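Local coordinates for CELL WALL surface anchor family protein (Streptococcus pneumoniae, PDB 2WW8), which serves as the adhesin of the pneumococcal pilus and probably recognises host cells through an integrin-like domain that carries a magnesium site, at residues T316-Y321 with K335-T340. Residues are numbered along the deposited sequence; the frame is centred on the assembly and turned at random.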
loop_
_atom_site.group_PDB
_atom_site.type_symbol
_atom_site.label_atom_id
_atom_site.label_comp_id
_atom_site.label_asym_id
_atom_site.label_seq_id
_atom_site.Cartn_x
_atom_site.Cartn_y
_atom_site.Cartn_z
ATOM N N THR A 316 10.184 -2.097 42.591
ATOM C CA THR A 316 10.055 -0.885 41.787
ATOM C C THR A 316 9.415 -1.300 40.480
ATOM O O THR A 316 9.257 -2.501 40.133
ATOM C CB THR A 316 11.453 -0.215 41.550
ATOM O OG1 THR A 316 12.292 -1.204 40.922
ATOM C CG2 THR A 316 12.104 0.163 42.885
ATOM N N LYS A 317 9.000 -0.307 39.718
ATOM C CA LYS A 317 8.552 -0.621 38.382
ATOM C C LYS A 317 9.791 -1.003 37.566
ATOM O O LYS A 317 10.887 -0.467 37.819
ATOM C CB LYS A 317 7.961 0.653 37.737
ATOM C CG LYS A 317 6.567 1.102 38.209
ATOM C CD LYS A 317 5.449 0.044 38.043
ATOM C CE LYS A 317 4.593 0.068 36.819
ATOM N NZ LYS A 317 3.233 -0.689 36.859
ATOM N N ASP A 318 9.600 -1.877 36.584
ATOM C CA ASP A 318 10.699 -2.248 35.742
ATOM C C ASP A 318 10.714 -1.355 34.504
ATOM O O ASP A 318 10.094 -1.687 33.494
ATOM C CB ASP A 318 10.652 -3.733 35.394
ATOM C CG ASP A 318 11.909 -4.160 34.621
ATOM O OD1 ASP A 318 12.841 -3.321 34.401
ATOM O OD2 ASP A 318 11.913 -5.351 34.225
ATOM N N TYR A 319 11.402 -0.216 34.616
ATOM C CA TYR A 319 11.522 0.675 33.462
ATOM C C TYR A 319 12.941 0.618 32.919
ATOM O O TYR A 319 13.366 1.573 32.283
ATOM C CB TYR A 319 11.211 2.095 33.965
ATOM C CG TYR A 319 9.722 2.333 34.303
ATOM C CD1 TYR A 319 8.692 1.735 33.542
ATOM C CD2 TYR A 319 9.351 3.170 35.361
ATOM C CE1 TYR A 319 7.304 1.983 33.841
ATOM C CE2 TYR A 319 7.976 3.447 35.661
ATOM C CZ TYR A 319 6.984 2.850 34.880
ATOM O OH TYR A 319 5.664 3.097 35.198
ATOM N N SER A 320 13.707 -0.437 33.218
ATOM C CA SER A 320 15.094 -0.435 32.736
ATOM C C SER A 320 15.317 -1.549 31.707
ATOM O O SER A 320 14.519 -2.489 31.595
ATOM C CB SER A 320 16.088 -0.492 33.892
ATOM O OG SER A 320 15.945 0.709 34.619
ATOM N N TYR A 321 16.355 -1.386 30.875
ATOM C CA TYR A 321 16.769 -2.469 30.025
ATOM C C TYR A 321 18.277 -2.539 30.097
ATOM O O TYR A 321 19.004 -1.852 29.350
ATOM C CB TYR A 321 16.206 -2.274 28.613
ATOM C CG TYR A 321 16.321 -3.565 27.848
ATOM C CD1 TYR A 321 17.539 -3.932 27.242
ATOM C CD2 TYR A 321 15.232 -4.426 27.729
ATOM C CE1 TYR A 321 17.669 -5.106 26.522
ATOM C CE2 TYR A 321 15.339 -5.631 27.015
ATOM C CZ TYR A 321 16.558 -5.935 26.441
ATOM O OH TYR A 321 16.666 -7.118 25.779
ATOM N N LYS A 335 12.055 -0.130 24.205
ATOM C CA LYS A 335 11.247 1.080 24.032
ATOM C C LYS A 335 9.923 0.939 24.792
ATOM O O LYS A 335 9.444 1.936 25.273
ATOM C CB LYS A 335 10.910 1.319 22.547
ATOM C CG LYS A 335 12.101 1.868 21.705
ATOM C CD LYS A 335 11.734 1.798 20.266
ATOM C CE LYS A 335 10.794 2.842 19.884
ATOM N NZ LYS A 335 10.408 2.565 18.464
ATOM N N ASN A 336 9.289 -0.234 24.884
ATOM C CA ASN A 336 8.083 -0.412 25.727
ATOM C C ASN A 336 8.318 -0.294 27.232
ATOM O O ASN A 336 7.357 -0.221 28.015
ATOM C CB ASN A 336 7.424 -1.775 25.501
ATOM C CG ASN A 336 6.698 -1.861 24.154
ATOM O OD1 ASN A 336 6.243 -0.843 23.630
ATOM N ND2 ASN A 336 6.601 -3.056 23.580
ATOM N N LYS A 337 9.578 -0.331 27.646
ATOM C CA LYS A 337 9.921 -0.162 29.065
ATOM C C LYS A 337 10.165 1.273 29.426
ATOM O O LYS A 337 10.193 1.611 30.632
ATOM C CB LYS A 337 11.170 -0.987 29.423
ATOM C CG LYS A 337 10.602 -2.415 29.539
ATOM C CD LYS A 337 11.653 -3.423 29.811
ATOM C CE LYS A 337 11.660 -3.680 31.301
ATOM N NZ LYS A 337 12.862 -4.571 31.588
ATOM N N VAL A 338 10.390 2.108 28.407
ATOM C CA VAL A 338 10.537 3.552 28.634
ATOM C C VAL A 338 9.247 4.076 29.325
ATOM O O VAL A 338 8.200 3.917 28.758
ATOM C CB VAL A 338 10.796 4.320 27.334
ATOM C CG1 VAL A 338 10.902 5.801 27.663
ATOM C CG2 VAL A 338 12.111 3.841 26.649
ATOM N N PRO A 339 9.337 4.706 30.520
ATOM C CA PRO A 339 8.150 5.194 31.200
ATOM C C PRO A 339 7.636 6.477 30.503
ATOM O O PRO A 339 8.468 7.292 30.055
ATOM C CB PRO A 339 8.678 5.528 32.607
ATOM C CG PRO A 339 10.104 5.950 32.363
ATOM C CD PRO A 339 10.566 4.997 31.282
ATOM N N THR A 340 6.316 6.655 30.458
ATOM C CA THR A 340 5.751 7.972 30.057
ATOM C C THR A 340 4.917 8.638 31.168
ATOM O O THR A 340 4.147 9.582 30.904
ATOM C CB THR A 340 4.857 7.845 28.795
ATOM O OG1 THR A 340 3.886 6.812 29.028
ATOM C CG2 THR A 340 5.726 7.500 27.594
#
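K337 starts with CG anti to its carbonyl carbon and bends at chi3 (97°), bringing NZ up to the loop 316-321; there D318 has CG anti to the backbone N, which turns its carboxylate toward the same amine. The loop closes an Asx turn, since D318 OD1 accepts the backbone N of S320 at 3.2 Å, the donor lying above the carboxylate plane. The contact lies in the von Willebrand A (integrin I)-like domain, beside the outermost strand 269-275 of its parallel five-stranded sheet, where the end of helix 328-337 meets the loop between strands 311-315 and 321-322. NZ is held by two residues. The shorter bond, 2.7 Å from K337 NZ to S320 O, runs nearly along the C=O axis (175°). The salt bridge to D318 contains a weak hydrogen bond to OD2, so the pairing there is probably more electrostatic than directional: OD1 orders the turn, while K337 NZ stands almost equally far from both oxygens (2.9 Å to D318 OD2, 3.1 Å to D318 OD1). The positive charge would be expected to keep the carboxylate ionised.

Further along the chain, P339 lies over one face of the Y319 ring. Its CB is 3.6 Å from the ring centroid and only 7° off the normal, the geometry of a CH-pi contact. K317 CB meets the opposite face nearer the rim, so the phenol ring is held between two aliphatic groups. Y319 O accepts from OG1 of T274, against which P339 also packs, while S320 OG is bonded to F280 O in the adjoining loop and to T274 N; the T274 bonds tie the loop to edge strand 269-275. The backbones come close enough for a CA-H...O contact, Y319 CA standing 3.3 Å from K337 O.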